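Local coordinates for protein inactive Zymogen C11 Protease (Parabacteroides distasonis, PDB 6MZO) that is a clostripain-like C11 cysteine protease in its inactive zymogen form, probably cleaving peptide bonds once it is activated, at residues R13-Y18 against F155-F160; Q31-I36 against I52-Q57; P61-L66 against T94-K99; G110-S115 against F193-I198. All blocks are in the same frame, centred on the assembly; numbering follows the deposited sequence.

Interaction 1: residues R13-Y18 against F155-F160; sequences RTVLIY and FDFILF
R13 and F157 meet across strand 109-115, the middle one of three neighbouring parallel strands in the central sheet of the caspase-like alpha/beta fold of clan CD. Strand 109-115 separates the two backbones. The contact is therefore made by side chains alone, near the starts of strands 14-19 and 155-162.

The apolar half is the packed one. R13 CD lies 3.9 Å from F157 CE2. V15 CG2 lies 4.1 Å from F157 CZ, and the valine stands roughly perpendicular to the phenylalanine side chain. F157 CG sits between its own backbone N and carbonyl carbon (chi1 66°). From there the ring extends toward strand 14-19, and A207 touches it as well.

The looser half is polar and lies at the partly exposed D156, where the chain turns a corner. R13 NH2 makes a salt bridge to D156 OD2 at 3.0 Å. The bond is bent, with an N-H...O angle of 138°. R13 has further partners: NH1 bonds to the carbonyls of M202 and K204, and NH2 to that of K205. The guanidinium thus ties the sheet to the end of helix 195-203. A leucine in place of R13 would probably leave D156 without its opposite charge and these three carbonyls without their arginine donor. D156 OD2 receives NH2 on its anti side, with the guanidinium and carboxylate planes 45° apart.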
loop_
_atom_site.group_PDB
_atom_site.type_symbol
_atom_site.label_atom_id
_atom_site.label_comp_id
_atom_site.label_asym_id
_atom_site.label_seq_id
_atom_site.Cartn_x
_atom_site.Cartn_y
_atom_site.Cartn_z
ATOM N N ARG A 13 -13.237 16.345 3.293
ATOM C CA ARG A 13 -12.398 15.224 3.734
ATOM C C ARG A 13 -11.333 15.722 4.722
ATOM O O ARG A 13 -10.808 16.850 4.579
ATOM C CB ARG A 13 -11.708 14.524 2.559
ATOM C CG ARG A 13 -10.901 13.243 2.972
ATOM C CD ARG A 13 -10.608 12.305 1.752
ATOM N NE ARG A 13 -11.880 11.969 1.154
ATOM C CZ ARG A 13 -12.392 12.558 0.053
ATOM N NH1 ARG A 13 -11.636 13.329 -0.723
ATOM N NH2 ARG A 13 -13.682 12.356 -0.226
ATOM N N THR A 14 -11.001 14.891 5.714
ATOM C CA THR A 14 -9.780 15.082 6.462
ATOM C C THR A 14 -8.810 13.960 6.107
ATOM O O THR A 14 -9.214 12.823 6.127
ATOM C CB THR A 14 -10.052 15.033 7.991
ATOM O OG1 THR A 14 -10.714 16.237 8.381
ATOM C CG2 THR A 14 -8.819 14.877 8.806
ATOM N N VAL A 15 -7.624 14.310 5.659
ATOM C CA VAL A 15 -6.596 13.283 5.339
ATOM C C VAL A 15 -5.424 13.379 6.336
ATOM O O VAL A 15 -4.914 14.459 6.656
ATOM C CB VAL A 15 -6.069 13.526 3.908
ATOM C CG1 VAL A 15 -4.893 12.532 3.585
ATOM C CG2 VAL A 15 -7.186 13.328 2.846
ATOM N N LEU A 16 -5.013 12.209 6.840
ATOM C CA LEU A 16 -3.838 12.030 7.685
ATOM C C LEU A 16 -2.770 11.335 6.836
ATOM O O LEU A 16 -3.048 10.295 6.229
ATOM C CB LEU A 16 -4.167 11.151 8.927
ATOM C CG LEU A 16 -2.890 10.654 9.654
ATOM C CD1 LEU A 16 -2.198 11.879 10.287
ATOM C CD2 LEU A 16 -3.372 9.625 10.716
ATOM N N ILE A 17 -1.604 11.988 6.779
ATOM C CA ILE A 17 -0.409 11.340 6.172
ATOM C C ILE A 17 0.526 11.009 7.333
ATOM O O ILE A 17 1.009 11.908 8.053
ATOM C CB ILE A 17 0.248 12.275 5.119
ATOM C CG1 ILE A 17 -0.767 12.782 4.076
ATOM C CG2 ILE A 17 1.510 11.494 4.540
ATOM C CD1 ILE A 17 -0.085 13.589 2.893
ATOM N N TYR A 18 0.783 9.703 7.490
ATOM C CA TYR A 18 1.493 9.185 8.648
ATOM C C TYR A 18 2.816 8.584 8.206
ATOM O O TYR A 18 2.819 7.605 7.424
ATOM C CB TYR A 18 0.631 8.103 9.317
ATOM C CG TYR A 18 1.131 7.540 10.611
ATOM C CD1 TYR A 18 2.082 6.542 10.618
ATOM C CD2 TYR A 18 0.610 7.986 11.803
ATOM C CE1 TYR A 18 2.563 5.977 11.825
ATOM C CE2 TYR A 18 1.041 7.460 13.000
ATOM C CZ TYR A 18 2.040 6.444 13.008
ATOM O OH TYR A 18 2.444 5.900 14.218
ATOM N N PHE A 155 -12.346 4.521 5.795
ATOM C CA PHE A 155 -11.700 5.535 4.992
ATOM C C PHE A 155 -12.184 5.490 3.574
ATOM O O PHE A 155 -12.490 4.429 3.070
ATOM C CB PHE A 155 -10.174 5.264 4.951
ATOM C CG PHE A 155 -9.549 5.373 6.294
ATOM C CD1 PHE A 155 -9.315 6.616 6.828
ATOM C CD2 PHE A 155 -9.211 4.234 7.010
ATOM C CE1 PHE A 155 -8.748 6.775 8.120
ATOM C CE2 PHE A 155 -8.647 4.376 8.262
ATOM C CZ PHE A 155 -8.423 5.647 8.821
ATOM N N ASP A 156 -12.232 6.629 2.916
ATOM C CA ASP A 156 -12.553 6.573 1.464
ATOM C C ASP A 156 -11.416 5.912 0.716
ATOM O O ASP A 156 -11.666 5.243 -0.325
ATOM C CB ASP A 156 -12.776 7.993 0.912
ATOM C CG ASP A 156 -14.123 8.572 1.326
ATOM O OD1 ASP A 156 -14.844 7.991 2.154
ATOM O OD2 ASP A 156 -14.520 9.624 0.800
ATOM N N PHE A 157 -10.175 6.158 1.129
ATOM C CA PHE A 157 -9.047 5.443 0.550
ATOM C C PHE A 157 -7.943 5.235 1.570
ATOM O O PHE A 157 -7.832 6.005 2.555
ATOM C CB PHE A 157 -8.453 6.208 -0.669
ATOM C CG PHE A 157 -7.814 7.560 -0.307
ATOM C CD1 PHE A 157 -6.497 7.675 0.078
ATOM C CD2 PHE A 157 -8.565 8.766 -0.331
ATOM C CE1 PHE A 157 -5.917 8.883 0.432
ATOM C CE2 PHE A 157 -7.948 10.003 0.041
ATOM C CZ PHE A 157 -6.651 10.072 0.411
ATOM N N ILE A 158 -7.148 4.163 1.343
ATOM C CA ILE A 158 -5.854 4.100 2.030
ATOM C C ILE A 158 -4.828 4.052 0.927
ATOM O O ILE A 158 -4.953 3.213 -0.006
ATOM C CB ILE A 158 -5.672 2.856 2.958
ATOM C CG1 ILE A 158 -6.699 2.876 4.105
ATOM C CG2 ILE A 158 -4.222 2.818 3.466
ATOM C CD1 ILE A 158 -6.811 1.481 4.886
ATOM N N LEU A 159 -3.867 4.974 0.993
ATOM C CA LEU A 159 -2.746 5.021 0.032
ATOM C C LEU A 159 -1.533 4.453 0.748
ATOM O O LEU A 159 -1.074 5.020 1.737
ATOM C CB LEU A 159 -2.523 6.466 -0.408
ATOM C CG LEU A 159 -1.490 6.746 -1.513
ATOM C CD1 LEU A 159 -1.542 8.262 -1.881
ATOM C CD2 LEU A 159 -0.084 6.456 -1.123
ATOM N N PHE A 160 -1.066 3.291 0.263
ATOM C CA PHE A 160 0.147 2.695 0.874
ATOM C C PHE A 160 1.371 3.175 0.126
ATOM O O PHE A 160 1.645 2.706 -0.991
ATOM C CB PHE A 160 0.060 1.164 0.810
ATOM C CG PHE A 160 -0.942 0.557 1.755
ATOM C CD1 PHE A 160 -0.701 0.553 3.126
ATOM C CD2 PHE A 160 -2.101 -0.050 1.256
ATOM C CE1 PHE A 160 -1.597 -0.021 3.993
ATOM C CE2 PHE A 160 -3.018 -0.656 2.165
ATOM C CZ PHE A 160 -2.733 -0.626 3.510
#

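Interaction 2: residues Q31-I36 against I52-Q57; sequences QNLRAI and IYTDKQ
L33 rests on I52 and T54 inside a beta-alpha-beta unit made of strand 14-19, helix 26-43 and strand 49-54. The helix lies on one face of the sheet. Its segment 31-36 runs nearly antiparallel to strand 52-54, at 167°, with 11.6 Å between the two short axes.

The first shell is wholly apolar, and no hydrogen bond crosses it. The two branches of L33 divide the work. CD2 goes to I52 CG2 at 3.8 Å, and the two side chains lie alongside each other, running opposite ways. CD1 goes to T54 CG2 at 3.9 Å, and here leucine and threonine meet tip to tip. T54 places its hydroxyl between the backbone N and carbonyl carbon (chi1 64°). That sets CG2 anti to the carbonyl carbon, where it meets the leucine. I36, one helical turn on from L33, adds a looser touch, with its CG2 4.5 Å from I52 CD1.

The next shell widens this core. F64 of the neighbouring strand touches both L33 and I52, and F19 touches both I36 and I52. Backbone hydrogen bonds from I52 to F64, and from Y53 to I17 and F19, set the strand between its two neighbours. Y195 of helix 195-203 packs on the helix as well, touching N32, A35 and I36. Within the helix, I36 N bonds to N32 O at 2.9 Å.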
loop_
_atom_site.group_PDB
_atom_site.type_symbol
_atom_site.label_atom_id
_atom_site.label_comp_id
_atom_site.label_asym_id
_atom_site.label_seq_id
_atom_site.Cartn_x
_atom_site.Cartn_y
_atom_site.Cartn_z
ATOM N N GLN A 31 12.039 15.197 2.236
ATOM C CA GLN A 31 11.754 15.446 0.805
ATOM C C GLN A 31 10.285 15.347 0.492
ATOM O O GLN A 31 9.748 16.172 -0.254
ATOM C CB GLN A 31 12.501 14.434 -0.077
ATOM C CG GLN A 31 12.325 14.624 -1.554
ATOM C CD GLN A 31 13.187 13.631 -2.355
ATOM O OE1 GLN A 31 14.181 13.093 -1.847
ATOM N NE2 GLN A 31 12.797 13.380 -3.602
ATOM N N ASN A 32 9.614 14.346 1.077
ATOM C CA ASN A 32 8.167 14.226 0.854
ATOM C C ASN A 32 7.405 15.367 1.465
ATOM O O ASN A 32 6.404 15.807 0.881
ATOM C CB ASN A 32 7.646 12.906 1.415
ATOM C CG ASN A 32 7.939 11.786 0.467
ATOM O OD1 ASN A 32 7.768 11.945 -0.749
ATOM N ND2 ASN A 32 8.470 10.702 0.981
ATOM N N LEU A 33 7.823 15.830 2.622
ATOM C CA LEU A 33 7.117 17.008 3.223
ATOM C C LEU A 33 7.251 18.240 2.299
ATOM O O LEU A 33 6.315 19.002 2.089
ATOM C CB LEU A 33 7.676 17.333 4.607
ATOM C CG LEU A 33 7.033 16.371 5.629
ATOM C CD1 LEU A 33 7.845 16.443 6.917
ATOM C CD2 LEU A 33 5.602 16.821 5.880
ATOM N N ARG A 34 8.420 18.407 1.693
ATOM C CA ARG A 34 8.601 19.467 0.717
ATOM C C ARG A 34 7.619 19.301 -0.472
ATOM O O ARG A 34 7.002 20.293 -0.945
ATOM C CB ARG A 34 10.093 19.479 0.238
ATOM C CG ARG A 34 10.382 20.553 -0.824
ATOM C CD ARG A 34 10.257 20.044 -2.250
ATOM N NE ARG A 34 11.423 19.260 -2.625
ATOM C CZ ARG A 34 11.436 18.138 -3.334
ATOM N NH1 ARG A 34 12.626 17.567 -3.601
ATOM N NH2 ARG A 34 10.299 17.598 -3.796
ATOM N N ALA A 35 7.479 18.063 -0.988
ATOM C CA ALA A 35 6.594 17.824 -2.111
ATOM C C ALA A 35 5.115 18.109 -1.710
ATOM O O ALA A 35 4.365 18.656 -2.516
ATOM C CB ALA A 35 6.746 16.362 -2.606
ATOM N N ILE A 36 4.738 17.704 -0.505
ATOM C CA ILE A 36 3.371 17.926 -0.021
ATOM C C ILE A 36 3.119 19.402 0.068
ATOM O O ILE A 36 2.024 19.873 -0.363
ATOM C CB ILE A 36 3.172 17.266 1.379
ATOM C CG1 ILE A 36 3.136 15.743 1.197
ATOM C CG2 ILE A 36 1.892 17.813 2.111
ATOM C CD1 ILE A 36 3.428 14.975 2.524
ATOM N N ILE A 52 -0.479 15.818 9.302
ATOM C CA ILE A 52 0.756 15.007 9.087
ATOM C C ILE A 52 1.287 14.547 10.414
ATOM O O ILE A 52 1.319 15.345 11.389
ATOM C CB ILE A 52 1.883 15.842 8.445
ATOM C CG1 ILE A 52 1.365 16.731 7.327
ATOM C CG2 ILE A 52 3.048 14.971 7.958
ATOM C CD1 ILE A 52 0.885 15.978 6.055
ATOM N N TYR A 53 1.749 13.303 10.468
ATOM C CA TYR A 53 2.447 12.793 11.657
ATOM C C TYR A 53 3.811 12.411 11.190
ATOM O O TYR A 53 3.949 11.678 10.141
ATOM C CB TYR A 53 1.742 11.581 12.246
ATOM C CG TYR A 53 2.512 10.909 13.357
ATOM C CD1 TYR A 53 2.345 11.311 14.685
ATOM C CD2 TYR A 53 3.370 9.825 13.082
ATOM C CE1 TYR A 53 3.052 10.687 15.716
ATOM C CE2 TYR A 53 4.099 9.229 14.098
ATOM C CZ TYR A 53 3.914 9.655 15.400
ATOM O OH TYR A 53 4.604 8.983 16.382
ATOM N N THR A 54 4.824 12.893 11.890
ATOM C CA THR A 54 6.172 12.432 11.600
ATOM C C THR A 54 6.875 11.966 12.847
ATOM O O THR A 54 6.567 12.418 13.980
ATOM C CB THR A 54 7.051 13.526 10.962
ATOM O OG1 THR A 54 7.229 14.596 11.908
ATOM C CG2 THR A 54 6.451 14.093 9.659
ATOM N N ASP A 55 7.886 11.107 12.644
ATOM C CA ASP A 55 8.769 10.646 13.740
ATOM C C ASP A 55 10.203 10.578 13.222
ATOM O O ASP A 55 10.805 9.519 13.116
ATOM C CB ASP A 55 8.283 9.292 14.257
ATOM C CG ASP A 55 9.174 8.712 15.361
ATOM O OD1 ASP A 55 9.731 9.459 16.193
ATOM O OD2 ASP A 55 9.286 7.485 15.384
ATOM N N LYS A 56 10.787 11.716 12.916
ATOM C CA LYS A 56 12.086 11.690 12.286
ATOM C C LYS A 56 13.177 11.439 13.309
ATOM O O LYS A 56 13.054 11.778 14.498
ATOM C CB LYS A 56 12.362 13.006 11.574
ATOM C CG LYS A 56 11.426 13.244 10.372
ATOM C CD LYS A 56 11.989 14.284 9.430
ATOM C CE LYS A 56 11.553 15.688 9.810
ATOM N NZ LYS A 56 12.024 16.712 8.822
ATOM N N GLN A 57 14.265 10.873 12.825
ATOM C CA GLN A 57 15.404 10.698 13.700
ATOM C C GLN A 57 15.938 12.077 14.112
ATOM O O GLN A 57 15.943 13.024 13.313
ATOM C CB GLN A 57 16.454 9.863 13.026
ATOM C CG GLN A 57 17.069 10.471 11.805
ATOM C CD GLN A 57 18.284 9.667 11.379
ATOM O OE1 GLN A 57 18.684 8.741 12.080
ATOM N NE2 GLN A 57 18.867 10.006 10.231
#

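Interaction 3: residues P61-L66 against T94-K99; sequences PQLFQL and TQIIDK
L63 points at the helix and is received by I96 and K99. The contact sets strand 62-69 of the central mixed sheet against helix 90-103 in a layered alpha/beta fold. The next residue of the strand, F64, turns to the opposite face, where it meets L33 of helix 26-43. The strand is therefore held between helices on both faces of the sheet.

L63 CG is anti to the backbone N (chi1 176°), which carries both methyls out to the helix. CD1 meets I96 CG2 at 3.9 Å, and these two side chains pass side by side, pointing contrary ways. CD2 serves K99 instead. The leucine crosses the lysine at a slant and touches its methylenes, not its charge.

I96 is buried and also rests on Y53 of strand 49-54 and on Y81. K99 is partly exposed. Its chain is extended as far as CE, and the bend at chi4 (76°) turns NZ aside from the line of the chain. NZ makes a salt bridge with E103 in the same helix and a long, weak ion pair with E79. The closest approach is K99 CD to L63 CD2 at 3.6 Å, with CG at 3.9 Å and CE at 4.0 Å from the same methyl.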
loop_
_atom_site.group_PDB
_atom_site.type_symbol
_atom_site.label_atom_id
_atom_site.label_comp_id
_atom_site.label_asym_id
_atom_site.label_seq_id
_atom_site.Cartn_x
_atom_site.Cartn_y
_atom_site.Cartn_z
ATOM N N PRO A 61 8.412 12.870 17.834
ATOM C CA PRO A 61 7.206 12.638 17.015
ATOM C C PRO A 61 6.224 13.789 17.179
ATOM O O PRO A 61 6.042 14.308 18.304
ATOM C CB PRO A 61 6.618 11.349 17.589
ATOM C CG PRO A 61 7.780 10.697 18.367
ATOM C CD PRO A 61 8.550 11.864 18.915
ATOM N N GLN A 62 5.572 14.148 16.086
ATOM C CA GLN A 62 4.686 15.305 16.147
ATOM C C GLN A 62 3.554 15.176 15.155
ATOM O O GLN A 62 3.739 14.579 14.075
ATOM C CB GLN A 62 5.461 16.574 15.896
ATOM C CG GLN A 62 6.390 16.560 14.763
ATOM C CD GLN A 62 7.041 17.924 14.556
ATOM O OE1 GLN A 62 7.159 18.717 15.485
ATOM N NE2 GLN A 62 7.434 18.211 13.316
ATOM N N LEU A 63 2.397 15.724 15.552
ATOM C CA LEU A 63 1.217 15.808 14.697
ATOM C C LEU A 63 1.029 17.273 14.349
ATOM O O LEU A 63 0.985 18.121 15.265
ATOM C CB LEU A 63 -0.003 15.228 15.442
ATOM C CG LEU A 63 -1.353 15.313 14.753
ATOM C CD1 LEU A 63 -1.341 14.430 13.512
ATOM C CD2 LEU A 63 -2.430 14.855 15.746
ATOM N N PHE A 64 0.941 17.603 13.049
ATOM C CA PHE A 64 0.798 19.024 12.700
ATOM C C PHE A 64 -0.128 19.142 11.505
ATOM O O PHE A 64 -0.278 18.232 10.710
ATOM C CB PHE A 64 2.151 19.706 12.402
ATOM C CG PHE A 64 3.043 18.968 11.361
ATOM C CD1 PHE A 64 3.901 17.969 11.786
ATOM C CD2 PHE A 64 3.026 19.358 10.018
ATOM C CE1 PHE A 64 4.770 17.302 10.869
ATOM C CE2 PHE A 64 3.870 18.719 9.075
ATOM C CZ PHE A 64 4.750 17.700 9.514
ATOM N N GLN A 65 -0.748 20.290 11.396
ATOM C CA GLN A 65 -1.606 20.624 10.272
ATOM C C GLN A 65 -0.792 21.456 9.280
ATOM O O GLN A 65 0.100 22.282 9.650
ATOM C CB GLN A 65 -2.839 21.389 10.812
ATOM C CG GLN A 65 -3.728 21.857 9.619
ATOM C CD GLN A 65 -5.006 22.570 10.095
ATOM O OE1 GLN A 65 -5.089 23.108 11.244
ATOM N NE2 GLN A 65 -6.009 22.584 9.216
ATOM N N LEU A 66 -1.078 21.259 7.995
ATOM C CA LEU A 66 -0.535 22.148 6.980
ATOM C C LEU A 66 -1.716 22.808 6.359
ATOM O O LEU A 66 -2.638 22.101 5.926
ATOM C CB LEU A 66 0.201 21.402 5.892
ATOM C CG LEU A 66 1.499 20.779 6.355
ATOM C CD1 LEU A 66 2.159 19.969 5.192
ATOM C CD2 LEU A 66 2.510 21.845 6.896
ATOM N N THR A 94 -3.510 4.289 15.748
ATOM C CA THR A 94 -4.940 4.556 15.964
ATOM C C THR A 94 -5.146 5.671 17.003
ATOM O O THR A 94 -6.142 6.376 16.947
ATOM C CB THR A 94 -5.704 3.295 16.363
ATOM O OG1 THR A 94 -5.228 2.807 17.623
ATOM C CG2 THR A 94 -5.514 2.198 15.261
ATOM N N GLN A 95 -4.168 5.866 17.872
ATOM C CA GLN A 95 -4.172 7.026 18.792
ATOM C C GLN A 95 -4.198 8.348 17.992
ATOM O O GLN A 95 -4.997 9.258 18.272
ATOM C CB GLN A 95 -2.954 7.018 19.691
ATOM C CG GLN A 95 -2.882 8.272 20.553
ATOM C CD GLN A 95 -1.622 8.329 21.384
ATOM O OE1 GLN A 95 -1.007 7.289 21.665
ATOM N NE2 GLN A 95 -1.220 9.544 21.777
ATOM N N ILE A 96 -3.345 8.429 16.967
ATOM C CA ILE A 96 -3.235 9.600 16.125
ATOM C C ILE A 96 -4.491 9.758 15.258
ATOM O O ILE A 96 -5.021 10.864 15.128
ATOM C CB ILE A 96 -1.990 9.515 15.208
ATOM C CG1 ILE A 96 -0.693 9.470 16.054
ATOM C CG2 ILE A 96 -1.977 10.682 14.224
ATOM C CD1 ILE A 96 -0.479 10.678 17.055
ATOM N N ILE A 97 -4.968 8.648 14.679
ATOM C CA ILE A 97 -6.194 8.736 13.856
ATOM C C ILE A 97 -7.343 9.239 14.747
ATOM O O ILE A 97 -8.159 10.110 14.331
ATOM C CB ILE A 97 -6.549 7.364 13.237
ATOM C CG1 ILE A 97 -5.576 7.014 12.160
ATOM C CG2 ILE A 97 -7.973 7.414 12.646
ATOM C CD1 ILE A 97 -5.667 5.549 11.802
ATOM N N ASP A 98 -7.461 8.704 15.973
ATOM C CA ASP A 98 -8.535 9.151 16.828
ATOM C C ASP A 98 -8.448 10.634 17.086
ATOM O O ASP A 98 -9.483 11.340 17.097
ATOM C CB ASP A 98 -8.522 8.405 18.188
ATOM C CG ASP A 98 -8.927 6.963 18.050
ATOM O OD1 ASP A 98 -9.544 6.587 17.048
ATOM O OD2 ASP A 98 -8.628 6.173 18.968
ATOM N N LYS A 99 -7.227 11.100 17.362
ATOM C CA LYS A 99 -7.067 12.531 17.644
ATOM C C LYS A 99 -7.453 13.387 16.421
ATOM O O LYS A 99 -8.161 14.401 16.533
ATOM C CB LYS A 99 -5.629 12.830 18.101
ATOM C CG LYS A 99 -5.357 14.311 18.189
ATOM C CD LYS A 99 -4.080 14.662 18.928
ATOM C CE LYS A 99 -4.020 16.193 19.206
ATOM N NZ LYS A 99 -4.930 16.536 20.326
#

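Interaction 4: residues G110-S115 against F193-I198; sequences GLVLWS and FPYQTI
Y195 CG lies anti to its carbonyl carbon (chi1 -68°), which sends the ring toward V112. V112 answers with CG1, the methyl set opposite the backbone N (chi1 178°). V112 CG1 approaches the tyrosine at the ring edge, near its plane, 3.4 Å from Y195 OH and 4.1 Å from Y195 CE1. The two side chains overlap side by side, each heading toward the other's backbone.

W114 joins from further along the strand, its side chain set nearly square to that of the tyrosine. Y195 OH lies at the indole edge, 4.2 Å from W114 CD1. This is helix-on-sheet packing: the start of helix 195-203 sits on strand 109-115 in the middle of the clan CD alpha/beta sheet.

Nearby residues hold the polar groups. Y195 OH bonds to D161 OD2, which also takes the backbone N of F193. W114 NE1 bonds to the carbonyl of N191. A phenylalanine in place of Y195 would probably leave D161 OD2 with one hydrogen bond fewer and V112 CG1 without its nearest neighbour here.

P194 centres an inverse gamma turn just before the helix. Ahead of it, F193 CB lies 3.8 Å above one face of the Y195 ring, offset toward the rim.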
loop_
_atom_site.group_PDB
_atom_site.type_symbol
_atom_site.label_atom_id
_atom_site.label_comp_id
_atom_site.label_asym_id
_atom_site.label_seq_id
_atom_site.Cartn_x
_atom_site.Cartn_y
_atom_site.Cartn_z
ATOM N N GLY A 110 -9.344 10.208 4.682
ATOM C CA GLY A 110 -8.411 9.359 3.916
ATOM C C GLY A 110 -7.135 9.166 4.705
ATOM O O GLY A 110 -6.778 9.987 5.572
ATOM N N LEU A 111 -6.389 8.082 4.363
ATOM C CA LEU A 111 -5.213 7.738 5.121
ATOM C C LEU A 111 -4.064 7.457 4.124
ATOM O O LEU A 111 -4.325 6.692 3.198
ATOM C CB LEU A 111 -5.499 6.488 6.017
ATOM C CG LEU A 111 -4.271 6.122 6.858
ATOM C CD1 LEU A 111 -3.828 7.140 7.935
ATOM C CD2 LEU A 111 -4.682 4.756 7.543
ATOM N N VAL A 112 -2.921 8.114 4.337
ATOM C CA VAL A 112 -1.662 7.810 3.569
ATOM C C VAL A 112 -0.704 7.248 4.606
ATOM O O VAL A 112 -0.462 7.887 5.645
ATOM C CB VAL A 112 -1.059 9.024 2.980
ATOM C CG1 VAL A 112 0.245 8.676 2.264
ATOM C CG2 VAL A 112 -2.083 9.701 2.014
ATOM N N LEU A 113 -0.208 6.031 4.362
ATOM C CA LEU A 113 0.739 5.393 5.330
ATOM C C LEU A 113 2.019 5.250 4.601
ATOM O O LEU A 113 2.058 4.619 3.513
ATOM C CB LEU A 113 0.252 4.031 5.756
ATOM C CG LEU A 113 -1.037 3.987 6.519
ATOM C CD1 LEU A 113 -1.342 2.476 6.890
ATOM C CD2 LEU A 113 -0.881 4.868 7.715
ATOM N N TRP A 114 3.039 5.909 5.076
ATOM C CA TRP A 114 4.317 5.887 4.419
ATOM C C TRP A 114 5.261 5.022 5.236
ATOM O O TRP A 114 5.457 5.288 6.451
ATOM C CB TRP A 114 4.898 7.313 4.342
ATOM C CG TRP A 114 6.158 7.470 3.530
ATOM C CD1 TRP A 114 6.252 7.877 2.220
ATOM C CD2 TRP A 114 7.501 7.265 3.977
ATOM N NE1 TRP A 114 7.560 7.913 1.839
ATOM C CE2 TRP A 114 8.342 7.538 2.891
ATOM C CE3 TRP A 114 8.051 6.850 5.171
ATOM C CZ2 TRP A 114 9.716 7.417 2.978
ATOM C CZ3 TRP A 114 9.435 6.738 5.266
ATOM C CH2 TRP A 114 10.234 7.020 4.174
ATOM N N SER A 115 5.842 4.040 4.569
ATOM C CA SER A 115 6.720 3.105 5.307
ATOM C C SER A 115 7.498 2.379 4.242
ATOM O O SER A 115 6.943 1.502 3.605
ATOM C CB SER A 115 5.876 2.123 6.121
ATOM O OG SER A 115 6.689 1.254 6.932
ATOM N N PHE A 193 5.463 8.513 -3.433
ATOM C CA PHE A 193 4.464 9.096 -4.325
ATOM C C PHE A 193 4.781 10.558 -4.680
ATOM O O PHE A 193 5.504 11.270 -3.951
ATOM C CB PHE A 193 3.045 9.020 -3.725
ATOM C CG PHE A 193 2.349 7.744 -3.982
ATOM C CD1 PHE A 193 2.858 6.566 -3.500
ATOM C CD2 PHE A 193 1.156 7.749 -4.743
ATOM C CE1 PHE A 193 2.140 5.331 -3.741
ATOM C CE2 PHE A 193 0.476 6.560 -5.005
ATOM C CZ PHE A 193 0.951 5.360 -4.475
ATOM N N PRO A 194 4.243 11.031 -5.817
ATOM C CA PRO A 194 4.514 12.418 -6.247
ATOM C C PRO A 194 3.529 13.352 -5.563
ATOM O O PRO A 194 2.527 13.804 -6.151
ATOM C CB PRO A 194 4.298 12.345 -7.765
ATOM C CG PRO A 194 3.183 11.289 -7.929
ATOM C CD PRO A 194 3.639 10.203 -6.890
ATOM N N TYR A 195 3.779 13.574 -4.275
ATOM C CA TYR A 195 2.801 14.351 -3.510
ATOM C C TYR A 195 2.618 15.681 -4.162
ATOM O O TYR A 195 1.533 16.298 -4.051
ATOM C CB TYR A 195 3.238 14.523 -2.011
ATOM C CG TYR A 195 3.179 13.169 -1.326
ATOM C CD1 TYR A 195 1.938 12.630 -0.990
ATOM C CD2 TYR A 195 4.306 12.389 -1.172
ATOM C CE1 TYR A 195 1.832 11.345 -0.415
ATOM C CE2 TYR A 195 4.226 11.085 -0.601
ATOM C CZ TYR A 195 2.962 10.580 -0.252
ATOM O OH TYR A 195 2.866 9.328 0.245
ATOM N N GLN A 196 3.647 16.193 -4.863
ATOM C CA GLN A 196 3.479 17.556 -5.394
ATOM C C GLN A 196 2.435 17.658 -6.518
ATOM O O GLN A 196 2.061 18.804 -6.888
ATOM C CB GLN A 196 4.847 18.056 -5.895
ATOM C CG GLN A 196 5.340 17.360 -7.195
ATOM C CD GLN A 196 5.914 15.960 -7.025
ATOM O OE1 GLN A 196 6.050 15.390 -5.932
ATOM N NE2 GLN A 196 6.298 15.375 -8.181
ATOM N N THR A 197 1.901 16.526 -6.977
ATOM C CA THR A 197 0.898 16.584 -8.029
ATOM C C THR A 197 -0.426 15.955 -7.602
ATOM O O THR A 197 -1.397 16.034 -8.373
ATOM C CB THR A 197 1.333 15.863 -9.356
ATOM O OG1 THR A 197 1.597 14.464 -9.145
ATOM C CG2 THR A 197 2.541 16.524 -9.966
ATOM N N ILE A 198 -0.499 15.272 -6.467
ATOM C CA ILE A 198 -1.752 14.539 -6.123
ATOM C C ILE A 198 -2.590 15.164 -4.983
ATOM O O ILE A 198 -3.600 14.563 -4.541
ATOM C CB ILE A 198 -1.509 13.090 -5.700
ATOM C CG1 ILE A 198 -0.478 13.023 -4.573
ATOM C CG2 ILE A 198 -0.894 12.336 -6.987
ATOM C CD1 ILE A 198 -0.459 11.562 -3.863
#

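All four contacts are largely buried and reach the same mixed sheet. Interactions 1 and 4 lie nearer the centre of the chain, their centres about 11 and 10 Å from it. Interactions 2 and 3 lie further out, at about 18 and 20 Å. Strand 109-115 of interaction 4 runs between the two strands of interaction 1 and bonds to both. Interactions 2 and 3 use neighbouring strands, 49-54 and 62-69. Interaction 1 alone has a salt bridge across its segments. Interaction 2 is plain aliphatic packing, interaction 3 adds a lysine chain, and interaction 4 sets a valine methyl and an indole edge against a tyrosine. N32 packs against W114, so interactions 2 and 4 also touch.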